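Local coordinates for interferon-activable protein 202 (Mus musculus, PDB 4L5R) that binds double-stranded DNA without sequence specificity through its first HIN-200 domain and restrains AIM2 inflammasome activation, probably by sequestering cytoplasmic DNA, at residues T1-S7 against E81-T85; I6-L12 against K72-S76; I152-K158 against P185-N191. The contacts are given in a common frame with arbitrary orientation. Residues are numbered along the deposited sequence.

Contact 1: T1-S7 against E81-T85. With nucleotides of chain C.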
loop_
_atom_site.group_PDB
_atom_site.type_symbol
_atom_site.label_atom_id
_atom_site.label_comp_id
_atom_site.label_asym_id
_atom_site.label_seq_id
_atom_site.Cartn_x
_atom_site.Cartn_y
_atom_site.Cartn_z
ATOM N N THR A 1 8.511 -19.526 10.192
ATOM C CA THR A 1 7.900 -19.011 11.412
ATOM C C THR A 1 6.567 -18.325 11.113
ATOM O O THR A 1 6.387 -17.749 10.043
ATOM C CB THR A 1 8.832 -18.021 12.128
ATOM O OG1 THR A 1 9.097 -16.903 11.271
ATOM C CG2 THR A 1 10.144 -18.696 12.488
ATOM N N PRO A 2 5.624 -18.383 12.064
ATOM C CA PRO A 2 4.300 -17.799 11.817
ATOM C C PRO A 2 4.350 -16.296 11.523
ATOM O O PRO A 2 3.469 -15.788 10.832
ATOM C CB PRO A 2 3.536 -18.077 13.119
ATOM C CG PRO A 2 4.589 -18.332 14.147
ATOM C CD PRO A 2 5.731 -18.970 13.410
ATOM N N LYS A 3 5.363 -15.601 12.035
ATOM C CA LYS A 3 5.472 -14.157 11.827
ATOM C C LYS A 3 6.430 -13.763 10.699
ATOM O O LYS A 3 6.775 -12.590 10.564
ATOM C CB LYS A 3 5.891 -13.451 13.122
ATOM C CG LYS A 3 4.731 -12.894 13.930
ATOM C CD LYS A 3 5.067 -11.515 14.498
ATOM C CE LYS A 3 3.809 -10.801 14.977
ATOM N NZ LYS A 3 4.093 -9.512 15.664
ATOM N N LYS A 4 6.866 -14.736 9.902
ATOM C CA LYS A 4 7.808 -14.477 8.808
ATOM C C LYS A 4 7.337 -13.319 7.927
ATOM O O LYS A 4 6.193 -13.311 7.461
ATOM C CB LYS A 4 7.986 -15.734 7.951
ATOM C CG LYS A 4 9.412 -15.997 7.470
ATOM C CD LYS A 4 9.948 -14.879 6.595
ATOM C CE LYS A 4 11.346 -15.213 6.077
ATOM N NZ LYS A 4 11.964 -14.086 5.311
ATOM N N ASN A 5 8.226 -12.348 7.709
ATOM C CA ASN A 5 7.951 -11.189 6.862
ATOM C C ASN A 5 6.929 -10.187 7.395
ATOM O O ASN A 5 6.713 -9.141 6.776
ATOM C CB ASN A 5 7.564 -11.620 5.445
ATOM C CG ASN A 5 8.742 -12.160 4.665
ATOM O OD1 ASN A 5 9.896 -11.950 5.038
ATOM N ND2 ASN A 5 8.457 -12.860 3.575
ATOM N N ILE A 6 6.310 -10.488 8.535
ATOM C CA ILE A 6 5.319 -9.569 9.112
ATOM C C ILE A 6 5.983 -8.383 9.815
ATOM O O ILE A 6 7.055 -8.520 10.400
ATOM C CB ILE A 6 4.377 -10.285 10.103
ATOM C CG1 ILE A 6 3.636 -11.427 9.407
ATOM C CG2 ILE A 6 3.370 -9.299 10.705
ATOM C CD1 ILE A 6 2.752 -10.972 8.257
ATOM N N SER A 7 5.337 -7.222 9.772
ATOM C CA SER A 7 5.894 -6.014 10.381
ATOM C C SER A 7 5.970 -6.107 11.906
ATOM O O SER A 7 5.195 -6.831 12.532
ATOM C CB SER A 7 5.086 -4.777 9.971
ATOM O OG SER A 7 5.277 -4.469 8.595
ATOM N N GLU A 81 -1.676 -7.460 6.925
ATOM C CA GLU A 81 -0.511 -8.166 6.381
ATOM C C GLU A 81 -0.808 -9.652 6.374
ATOM O O GLU A 81 -1.302 -10.208 7.363
ATOM C CB GLU A 81 0.733 -7.862 7.203
ATOM C CG GLU A 81 1.126 -6.358 7.139
ATOM C CD GLU A 81 2.451 -6.031 7.811
ATOM O OE1 GLU A 81 3.031 -6.916 8.472
ATOM O OE2 GLU A 81 2.917 -4.873 7.662
ATOM N N ILE A 82 -0.518 -10.294 5.251
ATOM C CA ILE A 82 -0.923 -11.669 5.053
ATOM C C ILE A 82 0.275 -12.477 4.581
ATOM O O ILE A 82 0.830 -12.201 3.520
ATOM C CB ILE A 82 -2.056 -11.766 4.027
ATOM C CG1 ILE A 82 -3.265 -10.924 4.497
ATOM C CG2 ILE A 82 -2.422 -13.268 3.768
ATOM C CD1 ILE A 82 -4.336 -10.746 3.460
ATOM N N ASN A 83 0.678 -13.464 5.378
ATOM C CA ASN A 83 1.719 -14.389 4.952
ATOM C C ASN A 83 1.190 -15.812 4.836
ATOM O O ASN A 83 -0.019 -16.028 4.780
ATOM C CB ASN A 83 2.965 -14.314 5.847
ATOM C CG ASN A 83 2.697 -14.723 7.282
ATOM O OD1 ASN A 83 1.604 -15.179 7.631
ATOM N ND2 ASN A 83 3.716 -14.586 8.123
ATOM N N GLU A 84 2.096 -16.777 4.788
ATOM C CA GLU A 84 1.710 -18.174 4.612
ATOM C C GLU A 84 0.899 -18.691 5.789
ATOM O O GLU A 84 0.187 -19.686 5.670
ATOM C CB GLU A 84 2.946 -19.050 4.380
ATOM C CG GLU A 84 3.709 -18.684 3.125
ATOM C CD GLU A 84 4.916 -19.587 2.883
ATOM N N THR A 85 0.990 -18.003 6.923
ATOM C CA THR A 85 0.211 -18.378 8.098
ATOM C C THR A 85 -1.296 -18.254 7.865
ATOM O O THR A 85 -2.081 -19.014 8.432
ATOM C CB THR A 85 0.626 -17.553 9.334
ATOM O OG1 THR A 85 1.966 -17.898 9.699
ATOM C CG2 THR A 85 -0.296 -17.834 10.511
ATOM P P DG C 17 7.456 -8.590 17.547
ATOM O OP1 DG C 17 6.299 -8.660 16.625
ATOM O OP2 DG C 17 7.266 -8.746 19.008
ATOM O "O5'" DG C 17 8.534 -9.673 17.093
ATOM C "C5'" DG C 17 9.025 -9.601 15.765
ATOM C "C4'" DG C 17 10.072 -10.672 15.559
ATOM O "O4'" DG C 17 11.375 -10.173 15.941
ATOM C "C3'" DG C 17 9.820 -11.941 16.365
ATOM O "O3'" DG C 17 10.012 -13.028 15.486
ATOM C "C2'" DG C 17 10.860 -11.884 17.484
ATOM C "C1'" DG C 17 11.982 -11.068 16.846
ATOM N N9 DG C 17 12.765 -10.271 17.787
ATOM C C8 DG C 17 12.320 -9.645 18.927
ATOM N N7 DG C 17 13.262 -9.001 19.558
ATOM C C5 DG C 17 14.400 -9.209 18.788
ATOM C C6 DG C 17 15.730 -8.755 18.974
ATOM O O6 DG C 17 16.181 -8.058 19.891
ATOM N N1 DG C 17 16.576 -9.197 17.958
ATOM C C2 DG C 17 16.177 -9.981 16.898
ATOM N N2 DG C 17 17.118 -10.313 16.004
ATOM N N3 DG C 17 14.937 -10.407 16.712
ATOM C C4 DG C 17 14.106 -9.988 17.694
ATOM P P DC C 18 9.641 -14.519 15.943
ATOM O OP1 DC C 18 8.947 -15.177 14.815
ATOM O OP2 DC C 18 8.981 -14.443 17.270
ATOM O "O5'" DC C 18 11.070 -15.209 16.146
ATOM C "C5'" DC C 18 12.028 -15.168 15.090
ATOM C "C4'" DC C 18 13.402 -15.507 15.634
ATOM O "O4'" DC C 18 13.946 -14.360 16.339
ATOM C "C3'" DC C 18 13.386 -16.671 16.626
ATOM O "O3'" DC C 18 14.310 -17.691 16.246
ATOM C "C2'" DC C 18 13.767 -16.033 17.959
ATOM C "C1'" DC C 18 14.590 -14.835 17.500
ATOM N N1 DC C 18 14.688 -13.773 18.544
ATOM C C2 DC C 18 15.906 -13.109 18.722
ATOM O O2 DC C 18 16.860 -13.404 17.991
ATOM N N3 DC C 18 15.999 -12.157 19.684
ATOM C C4 DC C 18 14.939 -11.874 20.444
ATOM N N4 DC C 18 15.080 -10.927 21.377
ATOM C C5 DC C 18 13.689 -12.544 20.283
ATOM C C6 DC C 18 13.611 -13.483 19.333
#

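Contact 2: I6-L12 against K72-S76. With nucleotides of chain C.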
loop_
_atom_site.group_PDB
_atom_site.type_symbol
_atom_site.label_atom_id
_atom_site.label_comp_id
_atom_site.label_asym_id
_atom_site.label_seq_id
_atom_site.Cartn_x
_atom_site.Cartn_y
_atom_site.Cartn_z
ATOM N N ILE A 6 6.310 -10.488 8.535
ATOM C CA ILE A 6 5.319 -9.569 9.112
ATOM C C ILE A 6 5.983 -8.383 9.815
ATOM O O ILE A 6 7.055 -8.520 10.400
ATOM C CB ILE A 6 4.377 -10.285 10.103
ATOM C CG1 ILE A 6 3.636 -11.427 9.407
ATOM C CG2 ILE A 6 3.370 -9.299 10.705
ATOM C CD1 ILE A 6 2.752 -10.972 8.257
ATOM N N SER A 7 5.337 -7.222 9.772
ATOM C CA SER A 7 5.894 -6.014 10.381
ATOM C C SER A 7 5.970 -6.107 11.906
ATOM O O SER A 7 5.195 -6.831 12.532
ATOM C CB SER A 7 5.086 -4.777 9.971
ATOM O OG SER A 7 5.277 -4.469 8.595
ATOM N N LYS A 8 6.907 -5.362 12.490
ATOM C CA LYS A 8 7.069 -5.296 13.941
ATOM C C LYS A 8 5.784 -4.860 14.635
ATOM O O LYS A 8 5.136 -3.900 14.217
ATOM C CB LYS A 8 8.191 -4.318 14.319
ATOM C CG LYS A 8 9.581 -4.727 13.861
ATOM C CD LYS A 8 10.648 -3.783 14.409
ATOM C CE LYS A 8 10.549 -2.389 13.794
ATOM N NZ LYS A 8 10.607 -1.321 14.832
ATOM N N GLY A 9 5.424 -5.568 15.701
ATOM C CA GLY A 9 4.287 -5.188 16.519
ATOM C C GLY A 9 2.912 -5.524 15.961
ATOM O O GLY A 9 1.899 -5.138 16.541
ATOM N N ALA A 10 2.865 -6.240 14.841
ATOM C CA ALA A 10 1.584 -6.541 14.211
ATOM C C ALA A 10 0.777 -7.524 15.057
ATOM O O ALA A 10 1.337 -8.374 15.748
ATOM C CB ALA A 10 1.779 -7.069 12.799
ATOM N N VAL A 11 -0.540 -7.380 14.998
ATOM C CA VAL A 11 -1.462 -8.189 15.787
ATOM C C VAL A 11 -2.150 -9.271 14.959
ATOM O O VAL A 11 -2.786 -8.991 13.935
ATOM C CB VAL A 11 -2.550 -7.316 16.425
ATOM C CG1 VAL A 11 -3.565 -8.188 17.160
ATOM C CG2 VAL A 11 -1.925 -6.295 17.359
ATOM N N LEU A 12 -2.038 -10.509 15.423
ATOM C CA LEU A 12 -2.682 -11.633 14.761
ATOM C C LEU A 12 -4.198 -11.644 14.981
ATOM O O LEU A 12 -4.668 -11.527 16.111
ATOM C CB LEU A 12 -2.077 -12.948 15.259
ATOM C CG LEU A 12 -2.742 -14.224 14.744
ATOM C CD1 LEU A 12 -2.580 -14.355 13.243
ATOM C CD2 LEU A 12 -2.208 -15.470 15.457
ATOM N N LYS A 72 -6.343 -15.614 10.294
ATOM C CA LYS A 72 -4.954 -15.735 10.707
ATOM C C LYS A 72 -4.080 -14.778 9.882
ATOM O O LYS A 72 -2.998 -15.126 9.407
ATOM C CB LYS A 72 -4.480 -17.188 10.621
ATOM C CG LYS A 72 -5.243 -18.128 11.561
ATOM C CD LYS A 72 -4.817 -19.583 11.380
ATOM C CE LYS A 72 -3.428 -19.833 11.953
ATOM N NZ LYS A 72 -2.706 -20.924 11.225
ATOM N N TYR A 73 -4.599 -13.575 9.705
ATOM C CA TYR A 73 -3.862 -12.485 9.087
ATOM C C TYR A 73 -3.431 -11.553 10.211
ATOM O O TYR A 73 -3.894 -11.678 11.346
ATOM C CB TYR A 73 -4.761 -11.741 8.098
ATOM C CG TYR A 73 -5.960 -11.075 8.759
ATOM C CD1 TYR A 73 -7.149 -11.779 8.961
ATOM C CD2 TYR A 73 -5.902 -9.750 9.186
ATOM C CE1 TYR A 73 -8.247 -11.171 9.566
ATOM C CE2 TYR A 73 -6.993 -9.134 9.795
ATOM C CZ TYR A 73 -8.160 -9.856 9.982
ATOM O OH TYR A 73 -9.244 -9.256 10.588
ATOM N N PHE A 74 -2.554 -10.612 9.899
ATOM C CA PHE A 74 -2.051 -9.687 10.900
ATOM C C PHE A 74 -2.522 -8.278 10.601
ATOM O O PHE A 74 -2.844 -7.935 9.458
ATOM C CB PHE A 74 -0.517 -9.703 10.937
ATOM C CG PHE A 74 0.064 -10.996 11.428
ATOM C CD1 PHE A 74 0.207 -12.077 10.571
ATOM C CD2 PHE A 74 0.474 -11.132 12.749
ATOM C CE1 PHE A 74 0.742 -13.277 11.022
ATOM C CE2 PHE A 74 1.012 -12.329 13.207
ATOM C CZ PHE A 74 1.147 -13.401 12.345
ATOM N N ASN A 75 -2.545 -7.459 11.640
ATOM C CA ASN A 75 -2.960 -6.083 11.506
ATOM C C ASN A 75 -1.844 -5.213 12.039
ATOM O O ASN A 75 -1.498 -5.284 13.223
ATOM C CB ASN A 75 -4.265 -5.831 12.265
ATOM C CG ASN A 75 -4.769 -4.409 12.092
ATOM O OD1 ASN A 75 -3.997 -3.447 12.154
ATOM N ND2 ASN A 75 -6.066 -4.268 11.843
ATOM N N SER A 76 -1.263 -4.416 11.155
ATOM C CA SER A 76 -0.134 -3.573 11.516
ATOM C C SER A 76 -0.534 -2.107 11.404
ATOM O O SER A 76 -0.540 -1.527 10.319
ATOM C CB SER A 76 1.078 -3.887 10.635
ATOM O OG SER A 76 2.167 -3.033 10.953
ATOM P P DC C 16 8.478 -3.103 21.142
ATOM O OP1 DC C 16 7.044 -2.809 21.358
ATOM O OP2 DC C 16 9.372 -3.405 22.285
ATOM O "O5'" DC C 16 8.596 -4.326 20.127
ATOM C "C5'" DC C 16 8.183 -4.146 18.794
ATOM C "C4'" DC C 16 8.984 -5.083 17.918
ATOM O "O4'" DC C 16 10.387 -4.737 17.960
ATOM C "C3'" DC C 16 8.896 -6.546 18.333
ATOM O "O3'" DC C 16 8.202 -7.195 17.287
ATOM C "C2'" DC C 16 10.352 -7.007 18.484
ATOM C "C1'" DC C 16 11.125 -5.916 17.743
ATOM N N1 DC C 16 12.528 -5.650 18.181
ATOM C C2 DC C 16 13.580 -5.966 17.309
ATOM O O2 DC C 16 13.316 -6.475 16.214
ATOM N N3 DC C 16 14.858 -5.707 17.685
ATOM C C4 DC C 16 15.099 -5.153 18.876
ATOM N N4 DC C 16 16.374 -4.925 19.205
ATOM C C5 DC C 16 14.041 -4.814 19.778
ATOM C C6 DC C 16 12.783 -5.075 19.391
ATOM P P DT C 15 12.413 1.814 23.054
ATOM O OP1 DT C 15 11.313 2.169 23.978
ATOM O OP2 DT C 15 13.651 1.196 23.581
ATOM O "O5'" DT C 15 11.858 0.835 21.917
ATOM C "C5'" DT C 15 10.745 1.204 21.117
ATOM C "C4'" DT C 15 10.475 0.097 20.119
ATOM O "O4'" DT C 15 11.596 -0.007 19.204
ATOM C "C3'" DT C 15 10.316 -1.277 20.763
ATOM O "O3'" DT C 15 9.116 -1.875 20.324
ATOM C "C2'" DT C 15 11.530 -2.077 20.296
ATOM C "C1'" DT C 15 11.889 -1.372 18.993
ATOM N N1 DT C 15 13.326 -1.532 18.612
ATOM C C2 DT C 15 13.632 -2.079 17.386
ATOM O O2 DT C 15 12.792 -2.437 16.581
ATOM N N3 DT C 15 14.971 -2.183 17.136
ATOM C C4 DT C 15 16.013 -1.818 17.960
ATOM O O4 DT C 15 17.186 -1.967 17.626
ATOM C C5 DT C 15 15.624 -1.255 19.231
ATOM C C7 DT C 15 16.668 -0.814 20.214
ATOM C C6 DT C 15 14.315 -1.142 19.493
#

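Contact 3: I152-K158 against P185-N191. With nucleotides of chain B.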
loop_
_atom_site.group_PDB
_atom_site.type_symbol
_atom_site.label_atom_id
_atom_site.label_comp_id
_atom_site.label_asym_id
_atom_site.label_seq_id
_atom_site.Cartn_x
_atom_site.Cartn_y
_atom_site.Cartn_z
ATOM N N ILE A 152 5.400 18.320 -2.064
ATOM C CA ILE A 152 6.210 17.637 -1.076
ATOM C C ILE A 152 7.269 16.805 -1.800
ATOM O O ILE A 152 7.064 16.365 -2.930
ATOM C CB ILE A 152 5.335 16.765 -0.129
ATOM C CG1 ILE A 152 6.163 16.248 1.057
ATOM C CG2 ILE A 152 4.663 15.645 -0.895
ATOM C CD1 ILE A 152 5.363 15.481 2.121
ATOM N N LYS A 153 8.414 16.619 -1.159
ATOM C CA LYS A 153 9.485 15.820 -1.754
ATOM C C LYS A 153 9.276 14.328 -1.496
ATOM O O LYS A 153 8.914 13.929 -0.392
ATOM C CB LYS A 153 10.826 16.254 -1.180
ATOM C CG LYS A 153 12.028 15.603 -1.818
ATOM C CD LYS A 153 13.220 15.782 -0.901
ATOM C CE LYS A 153 14.459 16.107 -1.668
ATOM N NZ LYS A 153 15.564 16.361 -0.710
ATOM N N VAL A 154 9.497 13.515 -2.524
ATOM C CA VAL A 154 9.478 12.065 -2.380
ATOM C C VAL A 154 10.897 11.550 -2.570
ATOM O O VAL A 154 11.557 11.882 -3.560
ATOM C CB VAL A 154 8.549 11.407 -3.414
ATOM C CG1 VAL A 154 8.582 9.880 -3.281
ATOM C CG2 VAL A 154 7.099 11.934 -3.232
ATOM N N VAL A 155 11.360 10.762 -1.604
ATOM C CA VAL A 155 12.676 10.140 -1.644
ATOM C C VAL A 155 12.567 8.625 -1.767
ATOM O O VAL A 155 12.089 7.948 -0.850
ATOM C CB VAL A 155 13.518 10.521 -0.396
ATOM C CG1 VAL A 155 14.862 9.780 -0.395
ATOM C CG2 VAL A 155 13.753 12.055 -0.353
ATOM N N TRP A 156 13.012 8.106 -2.911
ATOM C CA TRP A 156 13.089 6.668 -3.164
ATOM C C TRP A 156 14.545 6.237 -3.003
ATOM O O TRP A 156 15.424 6.622 -3.796
ATOM C CB TRP A 156 12.546 6.360 -4.566
ATOM C CG TRP A 156 12.730 4.940 -5.036
ATOM C CD1 TRP A 156 13.746 4.460 -5.823
ATOM C CD2 TRP A 156 11.864 3.821 -4.773
ATOM N NE1 TRP A 156 13.564 3.121 -6.063
ATOM C CE2 TRP A 156 12.422 2.702 -5.422
ATOM C CE3 TRP A 156 10.680 3.657 -4.050
ATOM C CZ2 TRP A 156 11.831 1.443 -5.378
ATOM C CZ3 TRP A 156 10.094 2.387 -3.994
ATOM C CH2 TRP A 156 10.672 1.303 -4.656
ATOM N N ASP A 157 14.782 5.456 -1.950
ATOM C CA ASP A 157 16.107 5.171 -1.412
ATOM C C ASP A 157 16.572 3.770 -1.766
ATOM O O ASP A 157 17.719 3.409 -1.505
ATOM C CB ASP A 157 16.045 5.267 0.115
ATOM C CG ASP A 157 17.102 6.173 0.689
ATOM O OD1 ASP A 157 17.601 7.038 -0.056
ATOM O OD2 ASP A 157 17.424 6.026 1.888
ATOM N N LYS A 158 15.669 2.960 -2.315
ATOM C CA LYS A 158 16.014 1.596 -2.679
ATOM C C LYS A 158 17.029 1.627 -3.820
ATOM O O LYS A 158 16.866 2.374 -4.788
ATOM C CB LYS A 158 14.765 0.804 -3.075
ATOM C CG LYS A 158 13.790 0.539 -1.917
ATOM C CD LYS A 158 12.599 -0.320 -2.372
ATOM C CE LYS A 158 11.786 -0.834 -1.194
ATOM N NZ LYS A 158 10.653 -1.768 -1.600
ATOM N N PRO A 185 8.844 18.376 5.839
ATOM C CA PRO A 185 8.357 16.995 5.790
ATOM C C PRO A 185 8.588 16.415 4.397
ATOM O O PRO A 185 8.596 17.154 3.412
ATOM C CB PRO A 185 6.854 17.140 6.058
ATOM C CG PRO A 185 6.701 18.459 6.742
ATOM C CD PRO A 185 7.773 19.338 6.164
ATOM N N ILE A 186 8.760 15.097 4.315
ATOM C CA ILE A 186 8.954 14.445 3.038
ATOM C C ILE A 186 8.322 13.065 3.112
ATOM O O ILE A 186 7.972 12.599 4.193
ATOM C CB ILE A 186 10.447 14.238 2.712
ATOM C CG1 ILE A 186 11.084 13.317 3.752
ATOM C CG2 ILE A 186 11.196 15.584 2.628
ATOM C CD1 ILE A 186 12.532 12.943 3.443
ATOM N N LEU A 187 8.195 12.412 1.967
ATOM C CA LEU A 187 7.790 11.012 1.944
ATOM C C LEU A 187 9.008 10.189 1.553
ATOM O O LEU A 187 9.630 10.454 0.525
ATOM C CB LEU A 187 6.684 10.811 0.922
ATOM C CG LEU A 187 5.470 11.693 1.143
ATOM C CD1 LEU A 187 4.444 11.410 0.052
ATOM C CD2 LEU A 187 4.912 11.418 2.547
ATOM N N HIS A 188 9.353 9.208 2.379
ATOM C CA HIS A 188 10.580 8.430 2.197
ATOM C C HIS A 188 10.227 6.954 2.028
ATOM O O HIS A 188 9.316 6.439 2.688
ATOM C CB HIS A 188 11.502 8.621 3.412
ATOM C CG HIS A 188 12.915 8.171 3.190
ATOM N ND1 HIS A 188 13.289 6.845 3.215
ATOM C CD2 HIS A 188 14.049 8.877 2.958
ATOM C CE1 HIS A 188 14.590 6.751 3.000
ATOM N NE2 HIS A 188 15.075 7.971 2.837
ATOM N N SER A 189 10.938 6.257 1.146
ATOM C CA SER A 189 10.646 4.852 0.936
ATOM C C SER A 189 10.991 4.032 2.176
ATOM O O SER A 189 11.825 4.443 2.992
ATOM C CB SER A 189 11.424 4.320 -0.270
ATOM O OG SER A 189 12.815 4.534 -0.102
ATOM N N GLY A 190 10.348 2.869 2.298
ATOM C CA GLY A 190 10.642 1.895 3.337
ATOM C C GLY A 190 10.736 0.511 2.704
ATOM O O GLY A 190 10.648 0.379 1.481
ATOM N N ASN A 191 10.902 -0.532 3.510
ATOM C CA ASN A 191 11.176 -1.834 2.905
ATOM C C ASN A 191 10.093 -2.279 1.926
ATOM O O ASN A 191 10.409 -2.907 0.916
ATOM C CB ASN A 191 11.517 -2.909 3.934
ATOM C CG ASN A 191 10.360 -3.232 4.837
ATOM O OD1 ASN A 191 9.449 -2.420 5.006
ATOM N ND2 ASN A 191 10.383 -4.426 5.427
ATOM P P DG B 6 10.596 -0.032 7.507
ATOM O OP1 DG B 6 9.113 -0.020 7.530
ATOM O OP2 DG B 6 11.323 -0.081 6.218
ATOM O "O5'" DG B 6 11.116 1.254 8.311
ATOM C "C5'" DG B 6 10.497 1.592 9.552
ATOM C "C4'" DG B 6 11.290 2.690 10.230
ATOM O "O4'" DG B 6 12.474 2.116 10.857
ATOM C "C3'" DG B 6 11.772 3.790 9.278
ATOM O "O3'" DG B 6 11.476 5.086 9.800
ATOM C "C2'" DG B 6 13.282 3.593 9.277
ATOM C "C1'" DG B 6 13.426 3.140 10.725
ATOM N N9 DG B 6 14.796 2.772 11.077
ATOM C C8 DG B 6 15.726 2.067 10.348
ATOM N N7 DG B 6 16.884 1.968 10.950
ATOM C C5 DG B 6 16.707 2.662 12.141
ATOM C C6 DG B 6 17.600 2.901 13.209
ATOM O O6 DG B 6 18.774 2.527 13.316
ATOM N N1 DG B 6 17.002 3.655 14.220
ATOM C C2 DG B 6 15.703 4.113 14.197
ATOM N N2 DG B 6 15.278 4.824 15.253
ATOM N N3 DG B 6 14.856 3.887 13.206
ATOM C C4 DG B 6 15.429 3.160 12.225
ATOM P P DT B 5 14.018 -5.331 6.296
ATOM O OP1 DT B 5 12.851 -5.914 5.581
ATOM O OP2 DT B 5 15.185 -4.839 5.522
ATOM O "O5'" DT B 5 13.545 -4.109 7.217
ATOM C "C5'" DT B 5 12.585 -4.317 8.240
ATOM C "C4'" DT B 5 12.470 -3.072 9.095
ATOM O "O4'" DT B 5 13.592 -2.977 10.005
ATOM C "C3'" DT B 5 12.429 -1.755 8.316
ATOM O "O3'" DT B 5 11.086 -1.263 8.413
ATOM C "C2'" DT B 5 13.451 -0.858 9.015
ATOM C "C1'" DT B 5 13.707 -1.608 10.321
ATOM N N1 DT B 5 15.034 -1.355 10.957
ATOM C C2 DT B 5 15.043 -0.917 12.261
ATOM O O2 DT B 5 14.029 -0.725 12.918
ATOM N N3 DT B 5 16.296 -0.712 12.768
ATOM C C4 DT B 5 17.518 -0.878 12.151
ATOM O O4 DT B 5 18.576 -0.639 12.738
ATOM C C5 DT B 5 17.435 -1.340 10.784
ATOM C C7 DT B 5 18.686 -1.568 9.990
ATOM C C6 DT B 5 16.214 -1.554 10.261
HETATM O O HOH W 1 9.204 18.284 1.016
#

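Contact 1: T1-S7 against E81-T85
Side-chain hydrogen bonds to the backbone do most of the joining here, because 1-7 is an irregular segment with no strand edge to offer. N83 gives both hydrogens of its amide: ND2 donates to P2 O at 3.0 Å and to K4 O at 2.9 Å, each nearly straight. T85 adds a second donor to the same carbonyl, OG1 to P2 O at 2.8 Å. The other end of the N83 amide is used locally, OD1 accepting from T85 N at 3.0 Å in an Asx turn, so an asparagine, with donor and acceptor on one short planar group, fits this position well. E81 grips S7 with both carboxylate oxygens, OE1 taking S7 N at 2.7 Å and OE2 taking S7 OG at 2.6 Å. These bonds tie the N-terminal loop of the first HIN-200 domain to the end of strand 79-82, part of the first of its two OB-fold sheets. The loop itself is folded by two successive turns, type I over T1-K4 and type II over K3-I6, with N5 at positive phi. Van der Waals contact is smaller: I6 sets CG1 3.4 Å from N83 ND2, over the face of the amide, and CG2 3.3 Å from E81 OE1. The lysines turn outward instead. K3 NZ donates to OP1 of DG17 of chain C at 2.6 Å, whereas K4 forms a salt bridge with E35.

Contact 2: I6-L12 against K72-S76
F74 projects its ring between I6 and L12, which cover its two opposite faces: I6 CG1 lies 4.0 Å from the ring centroid and L12 CD1 4.1 Å, both CH-pi contacts close to the ring normal. Branched aliphatic side chains suit these places because they can lay a methyl or methylene group flat against an aromatic face. A10, small enough to sit close to the strand, sets CB 4.0 Å from F74 CB and 3.9 Å from S76 CB. Beneath these side chains the backbones pair as an antiparallel edge of the first OB-fold sheet, strand 11-13 against 67-76. V11 and N75 form the hydrogen-bonded pair, V11 N to N75 O at 2.9 Å and N75 N to V11 O at 2.8 Å; L12 and F74 follow as the non-hydrogen-bonded pair. One residue further, K72 and Y73 both face H13 in a G1 beta bulge, K72 taking the positive phi. Before the strand, a type II turn over S7-A10 reverses the chain, with G9 at phi 78°, a value glycine adopts without strain. That turn presents K8 to the DNA, where NZ donates to O2 of DT15 of chain C at 3.0 Å, a contact with a base edge.

Contact 3: I152-K158 against P185-N191
V154 and V155, both t at chi1, lie on opposite faces of strand 152-156, as successive strand residues do. V155 meets I186 and H188, with V155 CG1 3.6 Å from H188 CD2; V154 lies with L187 on the buried face, where I152, t at both chi angles, stretches CD1 to 3.9 Å from L187 CG. Beta-branched residues suit such extended backbone. H188, with chi1 near t, lays its ring over V155 O, while its ND1 donates to S189 O at 2.8 Å. S189 takes the p rotamer, which brings OG to accept from D157 N at 2.9 Å, so a side chain takes up the bonding from D157, just past strand 152-156. K158, nearly extended beyond chi1, carries NZ to N191 O at 2.8 Å and to S193 O. The backbones join through L187 N to K153 O, 2.9 Å, V155 N to L187 O, 2.8 Å, and S189 N to V155 O, 2.9 Å. N191, chi1 p, donates from ND2 to OP1 of DT5 (2.9 Å) and from N to OP2 of DG6 (2.8 Å), both of chain B. This parallel pairing with strand 186-188 belongs to the second OB-fold sheet and leads into a phosphate-binding loop of the HIN-200 domain.

Overall arrangement
Contacts 1 and 2 are neighbours, with centres about 7 Å apart, and share I6 and S7; contact 2 nests inside the loop closed by contact 1. Strands 67-76 and 79-82 bring both into the first sheet, and K3 NZ to A10 O, 3.0 Å, links them directly. Contact 3 belongs to the second sheet, its centre about 25 Å from that of contact 1. All three are partly buried. Contact 1 relies on polar side chains holding a loop, contact 2 combines antiparallel pairing with one phenylalanine ring between two aliphatic side chains, and contact 3 uses parallel pairing over buried aliphatic residues. Contacts 1 and 2 meet DNA chain C, contact 3 chain B, consistent with recognition of both strands.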